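PDB 2QR4: peptidase M3B, oligoendopeptidase F from Enterococcus faecium, which probably hydrolyses internal peptide bonds of short oligopeptides, acting as a zinc-dependent metallopeptidase of the M3B family. Local coordinates for residues R45-T50 against S79-V84; Y56-N61 against A72-A77; G199-Y204 against W490-H495; A443-F448 against P494-N499. One frame throughout, in Å; residues are numbered along the deposited sequence.

In the fold
The four contacts show how the chemistry of packing follows its place in a largely helical fold. Interactions 1 and 2 hold the same pair of antiparallel helices, 33-63 and 68-87; interaction 2 lies nearer their connecting turn, their centres about 13 Å apart. Both are buried, the first mostly apolar, the second ending in a polar tyrosine tip. Interactions 3 and 4 fall within the M3 peptidase region and share Pro-494 and His-495 of one loop, which they fasten to helices 190-206 and 418-454. Water takes part in both. Interaction 3 is mainly buried, whereas interaction 4, the closest to the chain's centre, is only partly so.

Interaction 1: R45-T50 against S79-V84; sequences RVYRQT and SLFSKV
At Thr-50 and Phe-81, whose CA atoms lie 6.0 Å apart, the helical segments 45-50 and 79-84 run nearly antiparallel, with 162° between their N-to-C directions and 9.9 Å between their axes at the closest point. Thr-50 carries the contact with both of its branches. Its chi1 of -58° puts OG1 anti to the carbonyl carbon, which leaves the methyl CG2 anti to the backbone N and at the edge of the Phe-81 ring, in plane, with CD1 at 3.4 Å. The other branch reaches tip to tip toward Val-84, Thr-50 OG1 lying 3.4 Å from Val-84 CG2. That hydroxyl is satisfied within its own helix: Thr-50 OG1 donates to Val-46 O at 3.0 Å, while Thr-50 N reaches the same carbonyl from the opposite face. Beside it, Val-46 CG1 packs on Val-84 CG1 at 3.8 Å. Tyr-47 and Phe-81 add an oblique aromatic pair, planes at 44°, in which Tyr-47 OH comes 3.9 Å from Phe-81 CZ. Helices 33-63 and 68-87, consecutive in the chain, form an antiparallel hairpin. Helix 4-18 packs against it, with Glu-18 on Val-46 and Tyr-12 on Leu-80, while Tyr-54, further along helix 33-63, stacks on Phe-81.

Interaction 2: Y56-N61 against A72-A77; sequences YAHLKN and ALYARA
Ala-57 and Tyr-74 mark the closest backbone approach of segments 56-61 and 72-77, 4.9 Å between CA atoms, in two antiparallel helices whose axes come within 8.4 Å. The apolar part of the contact centres on the methyl of Ala-57. Its CB meets Ala-77 CB at 3.7 Å, two small residues that suit so short a separation of the helices, and Leu-73 CD1 packs on the same methyl at 3.8 Å.

The aromatic part belongs to Tyr-74, whose CG stands anti to the backbone N (chi1 177°), which directs CG toward helix 33-63. Its CD1 and CE1 rim passes the backbone and CB of His-58. The two side chains lie side by side and point the same way, yet their rings are steeply inclined, planes at 81°, in an oblique pair with Tyr-74 OH 3.0 Å from His-58 ND1. On the other rim, the amide of Asn-61 crosses the tyrosine at about a right angle, its plane only 21° from that of the ring, and Asn-61 OD1 lies 3.3 Å from Tyr-74 CD2.

Beyond the pair, Tyr-74 OH is hydrogen-bonded to Asp-151 of helix 143-160. Pro-458 of the second subunit packs on Ala-72, Ala-75 and Arg-76 of helix 68-87. The chemistry changes across the contact: alanine methyls let the backbones close, the ring lies between His-58 and Asn-61, one rim to each, and the phenol oxygen, probably polarised by the Asp-151 carboxylate, carries the contact on to a third helix.

Interaction 3: G199-Y204 against W490-H495; sequences GLYSVY and WSRIPH
Tyr-204 and Arg-492 join helix 190-206 to the loop between helices 461-476 and 503-520, two elements of the M3 peptidase region almost three hundred residues apart in sequence. The main contact is a CH-pi interaction: Arg-492 CB sits over one face of the Tyr-204 ring, 3.7 Å from its centroid and 20° off the ring normal, displaced toward the rim. Alongside, Ser-491 OG lies 3.5 Å from Tyr-204 CD1, while its own hydrogen bond goes to Phe-488 O.

The arginine chain leaves CB with CG between the backbone N and the carbonyl carbon (chi1 62°), the crowded position, and later bends at chi3. Its polar end then lies among three side chains of the helix. Leu-200 CD2 packs against Arg-492 NE at 3.6 Å, crossing at about a right angle. Tyr-201 OH comes 3.2 Å from Arg-492 NH2, and Tyr-204 CE2 lies at the edge of the guanidinium, near its plane. A water accepts from Arg-492 NE at 2.6 Å and makes a weak, longer bond with Tyr-204 OH, whose protein partner is Asn-157. Tyr-181 of helix 178-185 adds packing to Leu-200, Tyr-201 and Arg-492.

One arginine thus serves two kinds of contact. Its aliphatic base supplies the CH group for the aromatic face, and its cationic end lies beside Tyr-201 OH and donates from NE to a water. The ion pair between Arg-492 NH2 and Glu-489 is long and weak, and that carboxylate probably balances the charge only loosely.

Interaction 4: A443-F448 against P494-N499; sequences AEFEHF and PHFYYN
Glu-446, on helix 418-454, reaches across to Phe-496 and the backbone on both sides of it in segment 494-499. At the base of the side chain, Glu-446 CB touches the Phe-496 ring obliquely, 4.0 Å from CE1. From there CG stands anti to the backbone N (chi1 179°) and the chain continues extended, which carries the carboxylate past the ring to the carbonyl groups of the loop.

At the tip the two oxygens take separate routes. Glu-446 OE1 accepts from a water at 2.8 Å, and the same water donates to His-495 O at 3.0 Å. A second water donates to Glu-446 OE2 at 2.7 Å and is equally close to Phe-496 O, although other acceptors compete for its protons and this bridge may be shared. OE2 also accepts directly from Tyr-500 N just beyond the segment, and it lies 3.8 Å from Asn-499 C.

Beside this polar bridge, Phe-445 CD2 meets Phe-496 CZ at 4.0 Å. The side chains cross at about a right angle, with CZ at the edge of the Phe-445 ring and the ring planes inclined by 49°. Trp-490 and Leu-464 pack on Phe-445, and Leu-215 of helix 208-228 on Phe-496.

In M3 peptidases a histidine- and tyrosine-rich loop of this kind probably borders the substrate cleft. Here its backbone carbonyls face a buried carboxylate, and acceptors cannot bond to each other. The waters supply the missing protons, and the Tyr-500 amide adds a direct donor, so an acidic group can hold a loop through its peptide oxygens.

Interaction 1: R45-T50 against S79-V84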
# COMPACT_ATOMS: atom_id res chain seq x y z
N ARG A 45 5.87 -11.47 -27.95
CA ARG A 45 7.13 -12.10 -27.66
C ARG A 45 7.80 -11.39 -26.49
O ARG A 45 8.31 -12.03 -25.58
CB ARG A 45 8.01 -12.06 -28.91
CG ARG A 45 9.41 -12.54 -28.72
CD ARG A 45 10.36 -11.71 -29.57
NE ARG A 45 9.95 -11.61 -30.97
CZ ARG A 45 10.25 -10.58 -31.76
NH1 ARG A 45 10.94 -9.54 -31.28
NH2 ARG A 45 9.84 -10.57 -33.03
N VAL A 46 7.79 -10.06 -26.52
CA VAL A 46 8.44 -9.28 -25.47
C VAL A 46 7.64 -9.40 -24.19
O VAL A 46 8.20 -9.62 -23.11
CB VAL A 46 8.59 -7.80 -25.87
CG1 VAL A 46 9.00 -6.99 -24.71
CG2 VAL A 46 9.66 -7.67 -26.91
N TYR A 47 6.33 -9.29 -24.32
CA TYR A 47 5.45 -9.24 -23.17
C TYR A 47 5.49 -10.56 -22.42
O TYR A 47 5.68 -10.58 -21.20
CB TYR A 47 4.02 -8.88 -23.61
CG TYR A 47 3.05 -8.66 -22.49
CD1 TYR A 47 2.93 -7.41 -21.88
CD2 TYR A 47 2.25 -9.69 -22.03
CE1 TYR A 47 2.02 -7.20 -20.85
CE2 TYR A 47 1.36 -9.51 -21.00
CZ TYR A 47 1.24 -8.26 -20.41
OH TYR A 47 0.34 -8.10 -19.39
N ARG A 48 5.37 -11.66 -23.14
CA ARG A 48 5.38 -12.97 -22.50
C ARG A 48 6.72 -13.35 -21.88
O ARG A 48 6.75 -14.00 -20.84
CB ARG A 48 4.86 -14.05 -23.44
CG ARG A 48 3.35 -13.87 -23.71
CD ARG A 48 2.73 -15.05 -24.45
NE ARG A 48 1.38 -14.76 -24.93
CZ ARG A 48 0.68 -15.57 -25.72
NH1 ARG A 48 1.22 -16.72 -26.12
NH2 ARG A 48 -0.54 -15.24 -26.12
N GLN A 49 7.82 -12.95 -22.49
CA GLN A 49 9.13 -13.21 -21.88
C GLN A 49 9.30 -12.47 -20.56
O GLN A 49 10.03 -12.92 -19.67
CB GLN A 49 10.26 -12.83 -22.82
CG GLN A 49 10.58 -13.93 -23.82
CD GLN A 49 11.17 -13.38 -25.11
OE1 GLN A 49 11.86 -12.34 -25.12
NE2 GLN A 49 10.92 -14.09 -26.22
N THR A 50 8.64 -11.33 -20.43
CA THR A 50 8.72 -10.52 -19.24
C THR A 50 7.79 -11.06 -18.16
O THR A 50 8.10 -11.00 -16.97
CB THR A 50 8.38 -9.06 -19.55
OG1 THR A 50 9.28 -8.58 -20.56
CG2 THR A 50 8.51 -8.21 -18.32
N SER A 79 9.79 -3.63 -11.85
CA SER A 79 10.12 -2.45 -12.65
C SER A 79 10.17 -2.80 -14.13
O SER A 79 9.63 -2.07 -14.94
CB SER A 79 11.46 -1.83 -12.24
OG SER A 79 11.44 -1.48 -10.88
N LEU A 80 10.82 -3.91 -14.46
CA LEU A 80 10.95 -4.37 -15.85
C LEU A 80 9.57 -4.60 -16.44
O LEU A 80 9.29 -4.18 -17.55
CB LEU A 80 11.70 -5.70 -15.91
CG LEU A 80 12.66 -6.09 -17.05
CD1 LEU A 80 12.45 -7.54 -17.37
CD2 LEU A 80 12.51 -5.25 -18.30
N PHE A 81 8.70 -5.26 -15.67
CA PHE A 81 7.35 -5.58 -16.14
C PHE A 81 6.55 -4.33 -16.46
O PHE A 81 5.98 -4.21 -17.55
CB PHE A 81 6.61 -6.42 -15.10
CG PHE A 81 5.40 -7.11 -15.64
CD1 PHE A 81 5.47 -7.85 -16.82
CD2 PHE A 81 4.19 -7.02 -14.99
CE1 PHE A 81 4.35 -8.49 -17.33
CE2 PHE A 81 3.06 -7.67 -15.49
CZ PHE A 81 3.14 -8.40 -16.65
N SER A 82 6.52 -3.38 -15.53
CA SER A 82 5.84 -2.10 -15.79
C SER A 82 6.48 -1.35 -16.95
O SER A 82 5.78 -0.75 -17.75
CB SER A 82 5.76 -1.22 -14.53
OG SER A 82 7.00 -1.14 -13.87
N LYS A 83 7.80 -1.40 -17.05
CA LYS A 83 8.46 -0.72 -18.14
C LYS A 83 8.04 -1.31 -19.49
O LYS A 83 7.72 -0.58 -20.43
CB LYS A 83 9.98 -0.79 -17.99
CG LYS A 83 10.70 -0.04 -19.10
CD LYS A 83 12.19 0.10 -18.86
CE LYS A 83 12.96 -1.12 -19.33
NZ LYS A 83 14.42 -0.95 -19.13
N VAL A 84 8.01 -2.64 -19.56
CA VAL A 84 7.59 -3.36 -20.76
C VAL A 84 6.10 -3.15 -21.05
O VAL A 84 5.72 -2.86 -22.19
CB VAL A 84 7.88 -4.88 -20.63
CG1 VAL A 84 7.15 -5.67 -21.70
CG2 VAL A 84 9.37 -5.14 -20.73

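Interaction 2: Y56-N61 against A72-A77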
# COMPACT_ATOMS: atom_id res chain seq x y z
N TYR A 56 8.08 -15.73 -12.04
CA TYR A 56 9.13 -16.47 -11.36
C TYR A 56 9.67 -15.74 -10.13
O TYR A 56 9.84 -16.35 -9.06
CB TYR A 56 10.30 -16.76 -12.30
CG TYR A 56 11.46 -17.42 -11.60
CD1 TYR A 56 11.32 -18.68 -11.02
CD2 TYR A 56 12.70 -16.79 -11.50
CE1 TYR A 56 12.38 -19.31 -10.38
CE2 TYR A 56 13.77 -17.41 -10.86
CZ TYR A 56 13.60 -18.67 -10.30
OH TYR A 56 14.65 -19.30 -9.66
N ALA A 57 9.96 -14.46 -10.28
CA ALA A 57 10.52 -13.68 -9.19
C ALA A 57 9.49 -13.52 -8.07
O ALA A 57 9.84 -13.52 -6.89
CB ALA A 57 10.98 -12.34 -9.68
N HIS A 58 8.23 -13.38 -8.46
CA HIS A 58 7.14 -13.23 -7.51
C HIS A 58 7.06 -14.51 -6.69
O HIS A 58 6.99 -14.46 -5.46
CB HIS A 58 5.84 -12.98 -8.26
CG HIS A 58 4.68 -12.61 -7.38
ND1 HIS A 58 4.06 -11.38 -7.45
CD2 HIS A 58 4.01 -13.32 -6.45
CE1 HIS A 58 3.07 -11.34 -6.58
NE2 HIS A 58 3.01 -12.51 -5.96
N LEU A 59 7.12 -15.65 -7.36
CA LEU A 59 7.06 -16.93 -6.66
C LEU A 59 8.17 -17.04 -5.62
O LEU A 59 7.91 -17.33 -4.45
CB LEU A 59 7.12 -18.11 -7.63
CG LEU A 59 5.76 -18.76 -7.90
CD1 LEU A 59 4.73 -17.73 -8.38
CD2 LEU A 59 5.88 -19.93 -8.88
N LYS A 60 9.40 -16.80 -6.05
CA LYS A 60 10.53 -16.85 -5.15
C LYS A 60 10.37 -15.89 -3.96
O LYS A 60 10.70 -16.24 -2.83
CB LYS A 60 11.82 -16.59 -5.92
CG LYS A 60 12.43 -17.84 -6.51
CD LYS A 60 13.96 -17.75 -6.50
CE LYS A 60 14.59 -19.13 -6.69
NZ LYS A 60 14.33 -20.07 -5.56
N ASN A 61 9.85 -14.70 -4.22
CA ASN A 61 9.57 -13.75 -3.15
C ASN A 61 8.60 -14.35 -2.14
O ASN A 61 8.87 -14.35 -0.93
CB ASN A 61 8.98 -12.47 -3.73
CG ASN A 61 8.87 -11.36 -2.69
OD1 ASN A 61 7.83 -10.71 -2.56
ND2 ASN A 61 9.94 -11.13 -1.97
N ALA A 72 14.93 -8.07 -3.66
CA ALA A 72 15.62 -7.31 -4.71
C ALA A 72 15.28 -7.80 -6.10
O ALA A 72 15.03 -7.00 -7.01
CB ALA A 72 17.12 -7.37 -4.49
N LEU A 73 15.27 -9.12 -6.27
CA LEU A 73 14.98 -9.74 -7.55
C LEU A 73 13.56 -9.39 -7.98
O LEU A 73 13.32 -8.98 -9.12
CB LEU A 73 15.15 -11.25 -7.44
CG LEU A 73 15.81 -12.02 -8.58
CD1 LEU A 73 14.82 -12.29 -9.70
CD2 LEU A 73 17.02 -11.27 -9.09
N TYR A 74 12.63 -9.51 -7.04
CA TYR A 74 11.22 -9.25 -7.31
C TYR A 74 10.98 -7.77 -7.66
O TYR A 74 10.22 -7.45 -8.57
CB TYR A 74 10.36 -9.70 -6.11
CG TYR A 74 8.89 -9.39 -6.25
CD1 TYR A 74 8.19 -9.75 -7.40
CD2 TYR A 74 8.19 -8.77 -5.22
CE1 TYR A 74 6.84 -9.47 -7.54
CE2 TYR A 74 6.84 -8.48 -5.35
CZ TYR A 74 6.17 -8.83 -6.50
OH TYR A 74 4.83 -8.56 -6.62
N ALA A 75 11.63 -6.87 -6.94
CA ALA A 75 11.57 -5.46 -7.26
C ALA A 75 12.12 -5.17 -8.66
O ALA A 75 11.48 -4.50 -9.45
CB ALA A 75 12.33 -4.66 -6.20
N ARG A 76 13.30 -5.70 -8.98
CA ARG A 76 13.85 -5.47 -10.32
C ARG A 76 12.90 -6.01 -11.39
O ARG A 76 12.71 -5.39 -12.43
CB ARG A 76 15.27 -6.04 -10.48
CG ARG A 76 16.30 -5.33 -9.62
CD ARG A 76 17.73 -5.75 -9.92
NE ARG A 76 18.67 -4.65 -9.64
CZ ARG A 76 19.44 -4.55 -8.55
NH1 ARG A 76 20.25 -3.50 -8.42
NH2 ARG A 76 19.42 -5.48 -7.60
N ALA A 77 12.27 -7.15 -11.12
CA ALA A 77 11.37 -7.76 -12.10
C ALA A 77 10.06 -7.00 -12.23
O ALA A 77 9.48 -6.94 -13.31
CB ALA A 77 11.10 -9.24 -11.78

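Interaction 3: G199-Y204 against W490-H495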
# COMPACT_ATOMS: atom_id res chain seq x y z
N GLY A 199 -3.77 -17.50 20.48
CA GLY A 199 -2.47 -16.89 20.27
C GLY A 199 -2.38 -16.23 18.90
O GLY A 199 -1.97 -15.08 18.78
N LEU A 200 -2.79 -16.97 17.87
CA LEU A 200 -2.63 -16.49 16.49
C LEU A 200 -3.51 -15.28 16.29
O LEU A 200 -3.07 -14.27 15.76
CB LEU A 200 -2.98 -17.58 15.48
CG LEU A 200 -2.89 -17.17 14.00
CD1 LEU A 200 -1.57 -17.58 13.36
CD2 LEU A 200 -4.03 -17.77 13.21
N TYR A 201 -4.75 -15.39 16.75
CA TYR A 201 -5.71 -14.31 16.56
C TYR A 201 -5.43 -13.07 17.40
O TYR A 201 -5.84 -11.98 17.04
CB TYR A 201 -7.14 -14.81 16.71
CG TYR A 201 -7.61 -15.49 15.45
CD1 TYR A 201 -8.04 -14.74 14.36
CD2 TYR A 201 -7.58 -16.86 15.32
CE1 TYR A 201 -8.44 -15.36 13.17
CE2 TYR A 201 -7.98 -17.49 14.15
CZ TYR A 201 -8.43 -16.72 13.08
OH TYR A 201 -8.83 -17.34 11.92
N SER A 202 -4.71 -13.22 18.51
CA SER A 202 -4.35 -12.02 19.28
C SER A 202 -3.52 -11.08 18.39
O SER A 202 -3.62 -9.88 18.50
CB SER A 202 -3.60 -12.37 20.57
OG SER A 202 -2.35 -12.99 20.28
N VAL A 203 -2.73 -11.65 17.50
CA VAL A 203 -1.89 -10.84 16.63
C VAL A 203 -2.66 -10.21 15.46
O VAL A 203 -2.45 -9.05 15.14
CB VAL A 203 -0.67 -11.65 16.10
CG1 VAL A 203 0.09 -10.86 15.05
CG2 VAL A 203 0.25 -12.02 17.26
N TYR A 204 -3.54 -10.98 14.81
CA TYR A 204 -4.39 -10.39 13.77
C TYR A 204 -5.27 -9.29 14.30
O TYR A 204 -5.49 -8.28 13.63
CB TYR A 204 -5.17 -11.47 13.00
CG TYR A 204 -4.22 -12.18 12.10
CD1 TYR A 204 -3.72 -11.56 10.96
CD2 TYR A 204 -3.72 -13.43 12.44
CE1 TYR A 204 -2.78 -12.19 10.15
CE2 TYR A 204 -2.80 -14.07 11.64
CZ TYR A 204 -2.33 -13.45 10.51
OH TYR A 204 -1.41 -14.09 9.73
N TRP A 490 -10.82 -12.44 8.27
CA TRP A 490 -10.72 -11.84 6.92
C TRP A 490 -9.31 -11.33 6.63
O TRP A 490 -8.90 -11.28 5.47
CB TRP A 490 -11.71 -10.68 6.73
CG TRP A 490 -11.52 -9.62 7.74
CD1 TRP A 490 -12.18 -9.50 8.95
CD2 TRP A 490 -10.59 -8.53 7.68
NE1 TRP A 490 -11.70 -8.40 9.63
CE2 TRP A 490 -10.73 -7.79 8.88
CE3 TRP A 490 -9.65 -8.12 6.73
CZ2 TRP A 490 -9.95 -6.66 9.15
CZ3 TRP A 490 -8.88 -6.99 7.00
CH2 TRP A 490 -9.04 -6.28 8.20
N SER A 491 -8.58 -11.00 7.69
CA SER A 491 -7.31 -10.31 7.55
C SER A 491 -6.13 -11.23 7.28
O SER A 491 -5.04 -10.76 6.98
CB SER A 491 -7.03 -9.43 8.78
OG SER A 491 -6.72 -10.20 9.92
N ARG A 492 -6.33 -12.54 7.40
CA ARG A 492 -5.22 -13.46 7.21
C ARG A 492 -5.33 -14.29 5.93
O ARG A 492 -4.46 -15.11 5.64
CB ARG A 492 -5.03 -14.36 8.43
CG ARG A 492 -6.22 -15.25 8.73
CD ARG A 492 -6.05 -16.00 10.07
NE ARG A 492 -5.35 -17.27 9.90
CZ ARG A 492 -5.94 -18.41 9.57
NH1 ARG A 492 -5.21 -19.51 9.42
NH2 ARG A 492 -7.26 -18.47 9.38
N ILE A 493 -6.37 -14.02 5.15
CA ILE A 493 -6.66 -14.79 3.93
C ILE A 493 -6.03 -14.15 2.68
O ILE A 493 -6.51 -13.15 2.18
CB ILE A 493 -8.18 -14.89 3.73
CG1 ILE A 493 -8.78 -15.68 4.90
CG2 ILE A 493 -8.52 -15.52 2.39
CD1 ILE A 493 -10.28 -15.68 4.89
N PRO A 494 -4.94 -14.75 2.18
CA PRO A 494 -4.18 -14.24 1.02
C PRO A 494 -5.05 -14.06 -0.23
O PRO A 494 -4.78 -13.18 -1.06
CB PRO A 494 -3.13 -15.35 0.75
CG PRO A 494 -3.06 -16.15 2.02
CD PRO A 494 -4.40 -16.03 2.69
N HIS A 495 -6.08 -14.89 -0.37
CA HIS A 495 -6.87 -14.91 -1.59
C HIS A 495 -7.66 -13.65 -1.82
O HIS A 495 -8.07 -13.38 -2.94
CB HIS A 495 -7.78 -16.13 -1.64
CG HIS A 495 -7.04 -17.41 -1.84
ND1 HIS A 495 -6.62 -18.20 -0.79
CD2 HIS A 495 -6.60 -18.01 -2.97
CE1 HIS A 495 -5.98 -19.25 -1.27
NE2 HIS A 495 -5.96 -19.16 -2.59
O HOH W 1 -2.87 -17.06 9.15

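Interaction 4: A443-F448 against P494-N499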
# COMPACT_ATOMS: atom_id res chain seq x y z
N ALA A 443 -16.03 -16.03 -1.01
CA ALA A 443 -16.44 -15.39 -2.25
C ALA A 443 -17.51 -14.35 -1.99
O ALA A 443 -17.54 -13.29 -2.64
CB ALA A 443 -16.91 -16.40 -3.30
N GLU A 444 -18.39 -14.66 -1.05
CA GLU A 444 -19.46 -13.75 -0.66
C GLU A 444 -18.89 -12.51 0.03
O GLU A 444 -19.33 -11.39 -0.25
CB GLU A 444 -20.49 -14.46 0.24
CG GLU A 444 -21.77 -13.63 0.50
CD GLU A 444 -22.89 -14.41 1.22
OE1 GLU A 444 -22.80 -15.65 1.36
OE2 GLU A 444 -23.87 -13.78 1.64
N PHE A 445 -17.91 -12.71 0.91
CA PHE A 445 -17.28 -11.59 1.59
C PHE A 445 -16.49 -10.74 0.60
O PHE A 445 -16.53 -9.51 0.64
CB PHE A 445 -16.39 -12.05 2.74
CG PHE A 445 -16.06 -10.96 3.72
CD1 PHE A 445 -17.05 -10.38 4.50
CD2 PHE A 445 -14.75 -10.49 3.85
CE1 PHE A 445 -16.75 -9.36 5.39
CE2 PHE A 445 -14.44 -9.48 4.75
CZ PHE A 445 -15.44 -8.92 5.52
N GLU A 446 -15.77 -11.39 -0.30
CA GLU A 446 -15.01 -10.63 -1.29
C GLU A 446 -15.92 -9.69 -2.06
O GLU A 446 -15.61 -8.51 -2.22
CB GLU A 446 -14.25 -11.54 -2.25
CG GLU A 446 -13.47 -10.79 -3.31
CD GLU A 446 -12.46 -11.67 -4.06
OE1 GLU A 446 -12.63 -12.91 -4.08
OE2 GLU A 446 -11.50 -11.12 -4.64
N HIS A 447 -17.06 -10.21 -2.51
CA HIS A 447 -17.97 -9.38 -3.29
C HIS A 447 -18.55 -8.27 -2.43
O HIS A 447 -18.67 -7.13 -2.87
CB HIS A 447 -19.07 -10.21 -3.94
CG HIS A 447 -19.82 -9.48 -5.00
ND1 HIS A 447 -21.20 -9.47 -5.07
CD2 HIS A 447 -19.38 -8.71 -6.03
CE1 HIS A 447 -21.58 -8.74 -6.11
NE2 HIS A 447 -20.50 -8.27 -6.70
N PHE A 448 -18.91 -8.62 -1.19
CA PHE A 448 -19.45 -7.66 -0.22
C PHE A 448 -18.49 -6.47 -0.03
O PHE A 448 -18.92 -5.32 -0.02
CB PHE A 448 -19.75 -8.36 1.10
CG PHE A 448 -20.03 -7.43 2.26
CD1 PHE A 448 -21.31 -6.96 2.50
CD2 PHE A 448 -19.00 -7.06 3.13
CE1 PHE A 448 -21.57 -6.13 3.59
CE2 PHE A 448 -19.25 -6.21 4.21
CZ PHE A 448 -20.54 -5.76 4.45
N PRO A 494 -4.94 -14.75 2.18
CA PRO A 494 -4.18 -14.24 1.02
C PRO A 494 -5.05 -14.06 -0.23
O PRO A 494 -4.78 -13.18 -1.06
CB PRO A 494 -3.13 -15.35 0.75
CG PRO A 494 -3.06 -16.15 2.02
CD PRO A 494 -4.40 -16.03 2.69
N HIS A 495 -6.08 -14.89 -0.37
CA HIS A 495 -6.87 -14.91 -1.59
C HIS A 495 -7.66 -13.65 -1.82
O HIS A 495 -8.07 -13.38 -2.94
CB HIS A 495 -7.78 -16.13 -1.64
CG HIS A 495 -7.04 -17.41 -1.84
ND1 HIS A 495 -6.62 -18.20 -0.79
CD2 HIS A 495 -6.60 -18.01 -2.97
CE1 HIS A 495 -5.98 -19.25 -1.27
NE2 HIS A 495 -5.96 -19.16 -2.59
N PHE A 496 -7.86 -12.87 -0.76
CA PHE A 496 -8.59 -11.62 -0.90
C PHE A 496 -7.77 -10.58 -1.63
O PHE A 496 -8.31 -9.56 -2.04
CB PHE A 496 -9.01 -11.07 0.45
CG PHE A 496 -10.14 -11.80 1.08
CD1 PHE A 496 -11.12 -12.40 0.28
CD2 PHE A 496 -10.25 -11.89 2.46
CE1 PHE A 496 -12.18 -13.08 0.86
CE2 PHE A 496 -11.31 -12.57 3.05
CZ PHE A 496 -12.28 -13.16 2.24
N TYR A 497 -6.46 -10.83 -1.77
CA TYR A 497 -5.54 -9.97 -2.55
C TYR A 497 -5.34 -10.48 -3.99
O TYR A 497 -4.43 -10.04 -4.71
CB TYR A 497 -4.16 -9.85 -1.85
CG TYR A 497 -4.23 -9.14 -0.52
CD1 TYR A 497 -4.06 -7.75 -0.44
CD2 TYR A 497 -4.48 -9.85 0.66
CE1 TYR A 497 -4.12 -7.09 0.78
CE2 TYR A 497 -4.54 -9.19 1.90
CZ TYR A 497 -4.36 -7.82 1.95
OH TYR A 497 -4.45 -7.16 3.15
N TYR A 498 -6.17 -11.41 -4.41
CA TYR A 498 -6.23 -11.79 -5.81
C TYR A 498 -7.33 -10.92 -6.40
O TYR A 498 -7.45 -9.75 -6.04
CB TYR A 498 -6.53 -13.27 -5.95
CG TYR A 498 -5.37 -14.16 -5.54
CD1 TYR A 498 -4.39 -13.69 -4.67
CD2 TYR A 498 -5.26 -15.46 -6.02
CE1 TYR A 498 -3.32 -14.49 -4.28
CE2 TYR A 498 -4.19 -16.27 -5.64
CZ TYR A 498 -3.23 -15.77 -4.77
OH TYR A 498 -2.17 -16.56 -4.40
N ASN A 499 -8.16 -11.48 -7.26
CA ASN A 499 -9.18 -10.68 -7.93
C ASN A 499 -10.39 -11.55 -8.29
O ASN A 499 -10.56 -11.98 -9.43
CB ASN A 499 -8.58 -10.02 -9.18
CG ASN A 499 -9.46 -8.92 -9.75
OD1 ASN A 499 -10.42 -8.48 -9.12
ND2 ASN A 499 -9.12 -8.46 -10.96
O HOH W 2 -9.97 -9.01 -4.08
O HOH W 3 -10.34 -14.39 -4.61